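Local coordinates for outer membrane protein SusF (Bacteroides thetaiotaomicron, PDB 4FE9) that binds starch at the surface of the cell, before the polysaccharide is transported into the periplasm for degradation, at residues 26-36 with 49-59; 101-111 with 246-254. All coordinates share one frame; numbering follows the deposited sequence.

Contact 1: 26-36 with 49-59; sequences QLTATFTAGKD and VEIAKLSSTTA
Thr28 O is gripped by two donors that reach it from opposite faces of its carbonyl plane: the hydroxyl Thr57 OG1, 2.8 Å from Thr28 O, and the backbone Thr58 N. The pair belongs to an antiparallel beta ladder between strand 27-33 and strand 49-57, part of the Ig-like N-terminal domain, with strand 128-141 running parallel to 27-33 on its other edge. Thr57 points OG1 at that carbonyl by setting it anti to the backbone N (chi1 -170°), and the same OG1 accepts from Ala59 N in an ST turn. Thr58 OG1 in turn takes Thr28 N at 3.0 Å in a nearly straight bond, so side-chain hydroxyls extend the ladder past its last regular pair. Midway, a classic beta bulge sets two residues, Ser55 and Ser56, opposite the single Thr30; Thr30 O receives Ser55 N at 2.8 Å and, weakly, Ser56 N. Ser55 points toward the partner strand, and its OG meets Thr32 OG1 at 3.2 Å. On the inner face Leu54 lays CD1 over one face of the Phe31 ring, 4.3 Å from the ring centroid and displaced toward the rim, while the same methyl touches Ala29 CB at 3.7 Å. Phe88 and Ile117 also pack against Phe31 in this hydrophobic core. Beyond the regular pairs, Gly34 N bonds to Ile51 O from above the carbonyl plane rather than along a lone pair, and Gly34 CA makes a CA-H...O contact with Glu50 O. A water joins Lys35 N to Glu50 OE1, which also lies against Lys35 CD. Asp36 then uses the anti lone pair of OD2 to accept Glu50 N at 2.8 Å.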
loop_
_atom_site.group_PDB
_atom_site.type_symbol
_atom_site.label_atom_id
_atom_site.label_comp_id
_atom_site.label_asym_id
_atom_site.label_seq_id
_atom_site.Cartn_x
_atom_site.Cartn_y
_atom_site.Cartn_z
ATOM N N GLN A 26 -44.853 -4.151 16.403
ATOM C CA GLN A 26 -43.398 -4.084 16.608
ATOM C C GLN A 26 -42.976 -3.418 17.969
ATOM O O GLN A 26 -43.585 -2.432 18.420
ATOM C CB GLN A 26 -42.744 -3.355 15.442
ATOM C CG GLN A 26 -41.684 -2.407 15.878
ATOM C CD GLN A 26 -41.375 -1.373 14.832
ATOM O OE1 GLN A 26 -41.704 -1.549 13.659
ATOM N NE2 GLN A 26 -40.726 -0.280 15.245
ATOM N N LEU A 27 -41.957 -3.977 18.611
ATOM C CA LEU A 27 -41.555 -3.513 19.944
ATOM C C LEU A 27 -40.322 -2.640 19.875
ATOM O O LEU A 27 -39.487 -2.809 18.991
ATOM C CB LEU A 27 -41.309 -4.691 20.866
ATOM C CG LEU A 27 -42.449 -5.721 20.976
ATOM C CD1 LEU A 27 -42.153 -6.660 22.116
ATOM C CD2 LEU A 27 -43.820 -5.037 21.173
ATOM N N THR A 28 -40.234 -1.658 20.772
ATOM C CA THR A 28 -39.063 -0.815 20.814
ATOM C C THR A 28 -38.310 -0.920 22.137
ATOM O O THR A 28 -38.837 -1.393 23.129
ATOM C CB THR A 28 -39.359 0.673 20.453
ATOM O OG1 THR A 28 -40.320 1.197 21.345
ATOM C CG2 THR A 28 -39.884 0.793 19.018
ATOM N N ALA A 29 -37.031 -0.605 22.093
ATOM C CA ALA A 29 -36.245 -0.471 23.320
ATOM C C ALA A 29 -35.460 0.818 23.252
ATOM O O ALA A 29 -35.073 1.247 22.171
ATOM C CB ALA A 29 -35.309 -1.649 23.478
ATOM N N THR A 30 -35.147 1.375 24.408
ATOM C CA THR A 30 -34.296 2.548 24.464
ATOM C C THR A 30 -33.107 2.249 25.303
ATOM O O THR A 30 -33.236 1.748 26.408
ATOM C CB THR A 30 -35.040 3.768 25.043
ATOM O OG1 THR A 30 -36.142 4.078 24.190
ATOM C CG2 THR A 30 -34.102 4.995 25.122
ATOM N N PHE A 31 -31.953 2.366 24.683
ATOM C CA PHE A 31 -30.666 2.217 25.359
ATOM C C PHE A 31 -30.054 3.578 25.655
ATOM O O PHE A 31 -30.152 4.507 24.831
ATOM C CB PHE A 31 -29.720 1.454 24.456
ATOM C CG PHE A 31 -30.138 0.048 24.217
ATOM C CD1 PHE A 31 -29.784 -0.960 25.122
ATOM C CD2 PHE A 31 -30.908 -0.281 23.099
ATOM C CE1 PHE A 31 -30.280 -2.262 24.968
ATOM C CE2 PHE A 31 -31.299 -1.583 22.873
ATOM C CZ PHE A 31 -31.018 -2.581 23.834
ATOM N N THR A 32 -29.269 3.633 26.729
ATOM C CA THR A 32 -28.442 4.819 27.032
ATOM C C THR A 32 -27.006 4.400 27.329
ATOM O O THR A 32 -26.760 3.278 27.798
ATOM C CB THR A 32 -28.964 5.564 28.268
ATOM O OG1 THR A 32 -29.000 4.648 29.366
ATOM C CG2 THR A 32 -30.390 6.113 28.021
ATOM N N ALA A 33 -26.063 5.321 27.134
ATOM C CA ALA A 33 -24.647 5.032 27.457
ATOM C C ALA A 33 -24.478 4.798 28.954
ATOM O O ALA A 33 -25.221 5.354 29.756
ATOM C CB ALA A 33 -23.708 6.187 26.955
ATOM N N GLY A 34 -23.677 3.790 29.306
ATOM C CA GLY A 34 -23.461 3.439 30.708
ATOM C C GLY A 34 -22.671 4.517 31.442
ATOM O O GLY A 34 -22.158 5.470 30.820
ATOM N N LYS A 35 -22.478 4.330 32.733
ATOM C CA LYS A 35 -21.730 5.318 33.532
ATOM C C LYS A 35 -20.220 5.390 33.197
ATOM O O LYS A 35 -19.619 6.404 33.374
ATOM C CB LYS A 35 -21.955 5.105 35.019
ATOM C CG LYS A 35 -21.154 3.955 35.637
ATOM C CD LYS A 35 -21.792 3.525 36.990
ATOM C CE LYS A 35 -20.735 3.160 38.041
ATOM N NZ LYS A 35 -19.529 2.520 37.417
ATOM N N ASP A 36 -19.681 4.366 32.540
ATOM C CA ASP A 36 -18.296 4.433 32.108
ATOM C C ASP A 36 -18.202 4.865 30.651
ATOM O O ASP A 36 -17.822 4.073 29.776
ATOM C CB ASP A 36 -17.583 3.085 32.354
ATOM C CG ASP A 36 -17.573 2.685 33.844
ATOM O OD1 ASP A 36 -17.063 3.470 34.661
ATOM O OD2 ASP A 36 -18.150 1.625 34.209
ATOM N N VAL A 49 -16.299 -2.651 33.136
ATOM C CA VAL A 49 -16.963 -1.352 33.008
ATOM C C VAL A 49 -18.382 -1.533 32.498
ATOM O O VAL A 49 -18.655 -2.455 31.740
ATOM C CB VAL A 49 -16.201 -0.432 32.024
ATOM C CG1 VAL A 49 -14.878 0.067 32.678
ATOM C CG2 VAL A 49 -15.890 -1.180 30.741
ATOM N N GLU A 50 -19.262 -0.609 32.872
ATOM C CA GLU A 50 -20.621 -0.578 32.379
ATOM C C GLU A 50 -20.685 0.325 31.216
ATOM O O GLU A 50 -20.569 1.563 31.370
ATOM C CB GLU A 50 -21.541 -0.019 33.458
ATOM C CG GLU A 50 -21.104 -0.360 34.859
ATOM C CD GLU A 50 -22.224 -0.148 35.910
ATOM O OE1 GLU A 50 -22.983 0.845 35.806
ATOM O OE2 GLU A 50 -22.297 -0.934 36.869
ATOM N N ILE A 51 -21.048 -0.218 30.060
ATOM C CA ILE A 51 -20.962 0.579 28.851
ATOM C C ILE A 51 -22.315 1.028 28.284
ATOM O O ILE A 51 -22.377 1.948 27.456
ATOM C CB ILE A 51 -20.087 -0.088 27.780
ATOM C CG1 ILE A 51 -20.695 -1.413 27.341
ATOM C CG2 ILE A 51 -18.683 -0.310 28.319
ATOM C CD1 ILE A 51 -19.985 -2.020 26.117
ATOM N N ALA A 52 -23.393 0.395 28.739
ATOM C CA ALA A 52 -24.705 0.711 28.245
ATOM C C ALA A 52 -25.778 0.194 29.205
ATOM O O ALA A 52 -25.491 -0.609 30.108
ATOM C CB ALA A 52 -24.910 0.149 26.824
ATOM N N LYS A 53 -26.993 0.702 29.053
ATOM C CA LYS A 53 -28.102 0.315 29.929
ATOM C C LYS A 53 -29.372 0.293 29.095
ATOM O O LYS A 53 -29.532 1.115 28.212
ATOM C CB LYS A 53 -28.233 1.319 31.077
ATOM C CG LYS A 53 -29.312 0.997 32.104
ATOM C CD LYS A 53 -29.342 2.098 33.213
ATOM C CE LYS A 53 -30.488 1.871 34.226
ATOM N NZ LYS A 53 -30.751 0.433 34.408
ATOM N N LEU A 54 -30.198 -0.745 29.272
ATOM C CA LEU A 54 -31.552 -0.728 28.734
ATOM C C LEU A 54 -32.458 0.060 29.646
ATOM O O LEU A 54 -32.629 -0.286 30.801
ATOM C CB LEU A 54 -32.108 -2.160 28.574
ATOM C CG LEU A 54 -33.593 -2.197 28.199
ATOM C CD1 LEU A 54 -33.770 -1.596 26.822
ATOM C CD2 LEU A 54 -34.104 -3.607 28.232
ATOM N N SER A 55 -32.910 1.201 29.173
ATOM C CA SER A 55 -33.609 2.141 30.041
ATOM C C SER A 55 -35.101 1.875 30.043
ATOM O O SER A 55 -35.748 1.982 31.070
ATOM C CB SER A 55 -33.344 3.571 29.607
ATOM O OG SER A 55 -32.023 3.930 29.993
ATOM N N SER A 56 -35.644 1.562 28.870
ATOM C CA SER A 56 -37.058 1.274 28.765
ATOM C C SER A 56 -37.329 0.441 27.530
ATOM O O SER A 56 -36.517 0.373 26.612
ATOM C CB SER A 56 -37.869 2.575 28.697
ATOM O OG SER A 56 -37.601 3.244 27.473
ATOM N N THR A 57 -38.495 -0.151 27.502
ATOM C CA THR A 57 -38.930 -0.941 26.368
ATOM C C THR A 57 -40.439 -0.893 26.320
ATOM O O THR A 57 -41.074 -0.769 27.358
ATOM C CB THR A 57 -38.506 -2.410 26.558
ATOM O OG1 THR A 57 -38.736 -3.137 25.344
ATOM C CG2 THR A 57 -39.275 -3.044 27.682
ATOM N N THR A 58 -41.020 -1.095 25.136
ATOM C CA THR A 58 -42.448 -1.281 25.062
ATOM C C THR A 58 -42.877 -2.723 25.239
ATOM O O THR A 58 -44.062 -3.018 25.181
ATOM C CB THR A 58 -43.063 -0.730 23.764
ATOM O OG1 THR A 58 -42.563 -1.462 22.653
ATOM C CG2 THR A 58 -42.749 0.789 23.585
ATOM N N ALA A 59 -41.946 -3.593 25.603
ATOM C CA ALA A 59 -42.299 -4.989 25.930
ATOM C C ALA A 59 -43.031 -5.055 27.264
ATOM O O ALA A 59 -42.836 -4.207 28.130
ATOM C CB ALA A 59 -41.067 -5.859 25.964
HETATM O O HOH W 1 -43.829 -0.684 20.415
HETATM O O HOH W 2 -24.022 2.327 33.979
#

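Contact 2: 101-111 with 246-254; sequences EAYKSRASVVR and DAFNYRFTV. With EDO (1,2-ethanediol), chain E.
Phe248 offers one face of its ring to Ala107, whose CB stands 4.1 Å from the ring centroid in a CH-pi contact displaced toward the rim; Val109 CG2 meets the same ring obliquely at CZ. A chi1 of 174° carries the ring out to Ala107 and Val109 from a turn in which Phe248 N and Asn249 N both donate to Asp246 OD1, an Asx turn within an Asx motif. Next, Asn249 meets the loop with both side chain and backbone. Its OD1 receives Ser105 OG at 2.7 Å, while ND2 donates to Asp246 OD2 almost within the amide plane, which fixes the flip of the amide. A water links Asn249 OD1 to Arg111 NH2. Asn249 O accepts Arg106 N at 2.8 Å in a nearly straight bond. Ser105 OG also takes Ala107 N in an ST turn, holding the loop in shape just after the Schellman motif that ends helix 92-102. The contact thus joins the segment following that helix to the turn of the beta-hairpin formed by strands 241-246 and 251-256 of carbohydrate binding module 1. Tyr250, in a G1 beta bulge with Arg251 opposite Asp246, sets its CB 4.1 Å from Arg106 CD; Arg106 NH1 donates to Val225 O, and the guanidinium makes a cation-pi contact with Trp227. Arg251 stretches back to the helix end. Lys104 CD lies over the centre of one face of its guanidinium, and Glu101 OE1 approaches the edge at 3.9 Å from Arg251 NH2, a long salt bridge with the carboxylate turned 76° to the guanidinium. The firmer partner of Arg251 is Asp222, through NH1. At Thr253, OG1 meets O2 of a 1,2-ethanediol, 3.3 Å away.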
loop_
_atom_site.group_PDB
_atom_site.type_symbol
_atom_site.label_atom_id
_atom_site.label_comp_id
_atom_site.label_asym_id
_atom_site.label_seq_id
_atom_site.Cartn_x
_atom_site.Cartn_y
_atom_site.Cartn_z
ATOM N N GLU A 101 -7.826 -2.941 18.008
ATOM C CA GLU A 101 -8.116 -3.659 16.752
ATOM C C GLU A 101 -8.992 -2.893 15.774
ATOM O O GLU A 101 -8.609 -2.694 14.626
ATOM C CB GLU A 101 -8.726 -5.023 17.034
ATOM C CG GLU A 101 -7.776 -5.931 17.737
ATOM C CD GLU A 101 -6.729 -6.535 16.781
ATOM O OE1 GLU A 101 -6.803 -6.276 15.539
ATOM O OE2 GLU A 101 -5.842 -7.282 17.276
ATOM N N ALA A 102 -10.123 -2.383 16.249
ATOM C CA ALA A 102 -10.995 -1.584 15.401
ATOM C C ALA A 102 -10.238 -0.500 14.672
ATOM O O ALA A 102 -10.564 -0.192 13.530
ATOM C CB ALA A 102 -12.118 -0.977 16.205
ATOM N N TYR A 103 -9.342 0.199 15.388
ATOM C CA TYR A 103 -8.657 1.344 14.803
ATOM C C TYR A 103 -7.272 0.990 14.251
ATOM O O TYR A 103 -6.528 1.867 13.845
ATOM C CB TYR A 103 -8.562 2.510 15.807
ATOM C CG TYR A 103 -9.889 3.239 16.021
ATOM C CD1 TYR A 103 -10.269 4.275 15.178
ATOM C CD2 TYR A 103 -10.802 2.799 16.990
ATOM C CE1 TYR A 103 -11.520 4.904 15.310
ATOM C CE2 TYR A 103 -12.046 3.449 17.165
ATOM C CZ TYR A 103 -12.395 4.491 16.290
ATOM O OH TYR A 103 -13.594 5.146 16.428
ATOM N N LYS A 104 -6.914 -0.295 14.325
ATOM C CA LYS A 104 -5.542 -0.774 13.985
ATOM C C LYS A 104 -4.455 0.107 14.584
ATOM O O LYS A 104 -3.501 0.474 13.894
ATOM C CB LYS A 104 -5.358 -0.835 12.464
ATOM C CG LYS A 104 -6.282 -1.833 11.763
ATOM C CD LYS A 104 -5.661 -3.219 11.753
ATOM C CE LYS A 104 -6.591 -4.237 11.112
ATOM N NZ LYS A 104 -7.409 -4.896 12.148
ATOM N N SER A 105 -4.594 0.457 15.864
ATOM C CA SER A 105 -3.703 1.440 16.458
ATOM C C SER A 105 -3.680 1.355 17.970
ATOM O O SER A 105 -4.749 1.270 18.630
ATOM C CB SER A 105 -4.113 2.826 16.003
ATOM O OG SER A 105 -3.452 3.816 16.718
ATOM N N ARG A 106 -2.475 1.403 18.542
ATOM C CA ARG A 106 -2.334 1.573 19.952
ATOM C C ARG A 106 -2.183 3.026 20.362
ATOM O O ARG A 106 -1.972 3.312 21.530
ATOM C CB ARG A 106 -1.193 0.750 20.476
ATOM C CG ARG A 106 -1.176 -0.688 19.892
ATOM C CD ARG A 106 -0.239 -1.577 20.726
ATOM N NE ARG A 106 -0.810 -1.829 22.031
ATOM C CZ ARG A 106 -0.211 -2.490 23.015
ATOM N NH1 ARG A 106 0.964 -3.085 22.815
ATOM N NH2 ARG A 106 -0.806 -2.580 24.211
ATOM N N ALA A 107 -2.353 3.942 19.416
ATOM C CA ALA A 107 -2.070 5.356 19.691
ATOM C C ALA A 107 -2.932 5.824 20.898
ATOM O O ALA A 107 -4.106 5.423 21.024
ATOM C CB ALA A 107 -2.387 6.175 18.482
ATOM N N SER A 108 -2.372 6.683 21.765
ATOM C CA SER A 108 -3.110 7.121 22.936
ATOM C C SER A 108 -4.031 8.304 22.616
ATOM O O SER A 108 -3.877 9.399 23.174
ATOM C CB SER A 108 -2.172 7.470 24.062
ATOM O OG SER A 108 -2.898 7.771 25.240
ATOM N N VAL A 109 -5.015 8.041 21.775
ATOM C CA VAL A 109 -5.946 9.052 21.253
ATOM C C VAL A 109 -7.380 8.653 21.704
ATOM O O VAL A 109 -7.718 7.445 21.740
ATOM C CB VAL A 109 -5.888 9.042 19.673
ATOM C CG1 VAL A 109 -6.998 9.897 19.080
ATOM C CG2 VAL A 109 -4.495 9.533 19.187
ATOM N N VAL A 110 -8.242 9.637 21.951
ATOM C CA VAL A 110 -9.662 9.325 22.292
ATOM C C VAL A 110 -10.411 8.673 21.106
ATOM O O VAL A 110 -10.510 9.254 20.024
ATOM C CB VAL A 110 -10.429 10.577 22.773
ATOM C CG1 VAL A 110 -11.863 10.218 23.104
ATOM C CG2 VAL A 110 -9.731 11.189 23.989
ATOM N N ARG A 111 -10.831 7.426 21.286
ATOM C CA ARG A 111 -11.475 6.665 20.202
ATOM C C ARG A 111 -12.964 6.532 20.484
ATOM O O ARG A 111 -13.362 6.107 21.559
ATOM C CB ARG A 111 -10.868 5.244 20.090
ATOM C CG ARG A 111 -9.374 5.233 19.791
ATOM C CD ARG A 111 -9.097 5.802 18.407
ATOM N NE ARG A 111 -7.725 5.487 18.011
ATOM C CZ ARG A 111 -7.101 6.032 16.975
ATOM N NH1 ARG A 111 -7.710 6.982 16.242
ATOM N NH2 ARG A 111 -5.864 5.626 16.662
ATOM N N ASP A 246 5.692 1.118 12.796
ATOM C CA ASP A 246 4.974 2.391 12.925
ATOM C C ASP A 246 4.962 2.788 14.386
ATOM O O ASP A 246 4.329 2.121 15.233
ATOM C CB ASP A 246 3.544 2.203 12.381
ATOM C CG ASP A 246 2.682 3.460 12.484
ATOM O OD1 ASP A 246 2.975 4.366 13.334
ATOM O OD2 ASP A 246 1.627 3.476 11.787
ATOM N N ALA A 247 5.783 3.757 14.732
ATOM C CA ALA A 247 6.006 4.080 16.122
ATOM C C ALA A 247 4.978 5.109 16.647
ATOM O O ALA A 247 5.163 5.684 17.736
ATOM C CB ALA A 247 7.423 4.596 16.329
ATOM N N PHE A 248 3.902 5.325 15.892
ATOM C CA PHE A 248 2.781 6.123 16.391
ATOM C C PHE A 248 1.585 5.216 16.708
ATOM O O PHE A 248 1.128 5.170 17.854
ATOM C CB PHE A 248 2.382 7.200 15.366
ATOM C CG PHE A 248 1.132 7.969 15.745
ATOM C CD1 PHE A 248 1.159 8.873 16.809
ATOM C CD2 PHE A 248 -0.104 7.647 15.162
ATOM C CE1 PHE A 248 -0.002 9.534 17.224
ATOM C CE2 PHE A 248 -1.282 8.298 15.570
ATOM C CZ PHE A 248 -1.223 9.258 16.608
ATOM N N ASN A 249 1.212 4.381 15.732
ATOM C CA ASN A 249 0.213 3.316 15.936
ATOM C C ASN A 249 0.734 2.050 16.617
ATOM O O ASN A 249 -0.056 1.253 17.098
ATOM C CB ASN A 249 -0.461 2.958 14.624
ATOM C CG ASN A 249 -1.158 4.132 14.014
ATOM O OD1 ASN A 249 -2.041 4.737 14.650
ATOM N ND2 ASN A 249 -0.646 4.591 12.873
ATOM N N TYR A 250 2.062 1.946 16.766
ATOM C CA TYR A 250 2.737 0.712 17.323
ATOM C C TYR A 250 2.301 -0.585 16.660
ATOM O O TYR A 250 1.619 -1.413 17.261
ATOM C CB TYR A 250 2.613 0.631 18.831
ATOM C CG TYR A 250 3.644 1.446 19.519
ATOM C CD1 TYR A 250 3.535 2.842 19.559
ATOM C CD2 TYR A 250 4.855 0.872 19.898
ATOM C CE1 TYR A 250 4.592 3.638 20.048
ATOM C CE2 TYR A 250 5.904 1.656 20.405
ATOM C CZ TYR A 250 5.791 3.025 20.419
ATOM O OH TYR A 250 6.798 3.764 20.995
ATOM N N ARG A 251 2.597 -0.686 15.389
ATOM C CA ARG A 251 2.271 -1.860 14.617
ATOM C C ARG A 251 3.514 -2.177 13.802
ATOM O O ARG A 251 4.298 -1.268 13.505
ATOM C CB ARG A 251 1.121 -1.552 13.653
ATOM C CG ARG A 251 -0.284 -1.909 14.238
ATOM C CD ARG A 251 -1.272 -2.373 13.125
ATOM N NE ARG A 251 -2.279 -3.258 13.684
ATOM C CZ ARG A 251 -2.467 -4.513 13.315
ATOM N NH1 ARG A 251 -1.865 -4.987 12.238
ATOM N NH2 ARG A 251 -3.404 -5.231 13.908
ATOM N N PHE A 252 3.632 -3.440 13.359
ATOM C CA PHE A 252 4.737 -3.854 12.512
ATOM C C PHE A 252 4.185 -4.691 11.383
ATOM O O PHE A 252 3.116 -5.311 11.523
ATOM C CB PHE A 252 5.734 -4.652 13.324
ATOM C CG PHE A 252 5.268 -6.052 13.655
ATOM C CD1 PHE A 252 4.674 -6.328 14.888
ATOM C CD2 PHE A 252 5.382 -7.079 12.712
ATOM C CE1 PHE A 252 4.209 -7.621 15.188
ATOM C CE2 PHE A 252 4.911 -8.358 12.979
ATOM C CZ PHE A 252 4.333 -8.645 14.222
ATOM N N THR A 253 4.828 -4.629 10.221
ATOM C CA THR A 253 4.657 -5.668 9.210
ATOM C C THR A 253 6.020 -6.225 8.797
ATOM O O THR A 253 7.046 -5.549 8.932
ATOM C CB THR A 253 3.994 -5.132 7.968
ATOM O OG1 THR A 253 4.755 -4.027 7.493
ATOM C CG2 THR A 253 2.515 -4.695 8.266
ATOM N N VAL A 254 6.015 -7.462 8.320
ATOM C CA VAL A 254 7.132 -8.032 7.615
ATOM C C VAL A 254 6.625 -8.505 6.272
ATOM O O VAL A 254 5.737 -9.356 6.221
ATOM C CB VAL A 254 7.686 -9.224 8.366
ATOM C CG1 VAL A 254 8.921 -9.772 7.637
ATOM C CG2 VAL A 254 8.064 -8.805 9.836
HETATM C C1 EDO E . 3.083 -1.128 10.385
HETATM O O1 EDO E . 1.756 -0.797 9.993
HETATM C C2 EDO E . 4.068 -0.539 9.396
HETATM O O2 EDO E . 3.710 -0.959 8.080
HETATM O O HOH W 3 -4.377 6.414 14.232
#

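Contact 1 lies within one domain, whereas contact 2 joins the Ig-like sheet domain that holds contact 1 to carbohydrate binding module 1; their centres are about 31 Å apart, and their nearest atoms about 10 Å. Both are partly buried. In 26-36 with 49-59, one flank of the ladder is hydrophobic core and the other a hydroxyl-rich surface, with backbone bonds between paired strands carrying most of the hold. In 101-111 with 246-254, a helix end and loop meet a hairpin turn, and a single backbone bond is supplemented by side-chain polar contacts, water and a long, weak salt bridge. Helix 92-102 connects them: it packs on Val49 and Ile51 of contact 1, and its C-terminal end enters contact 2.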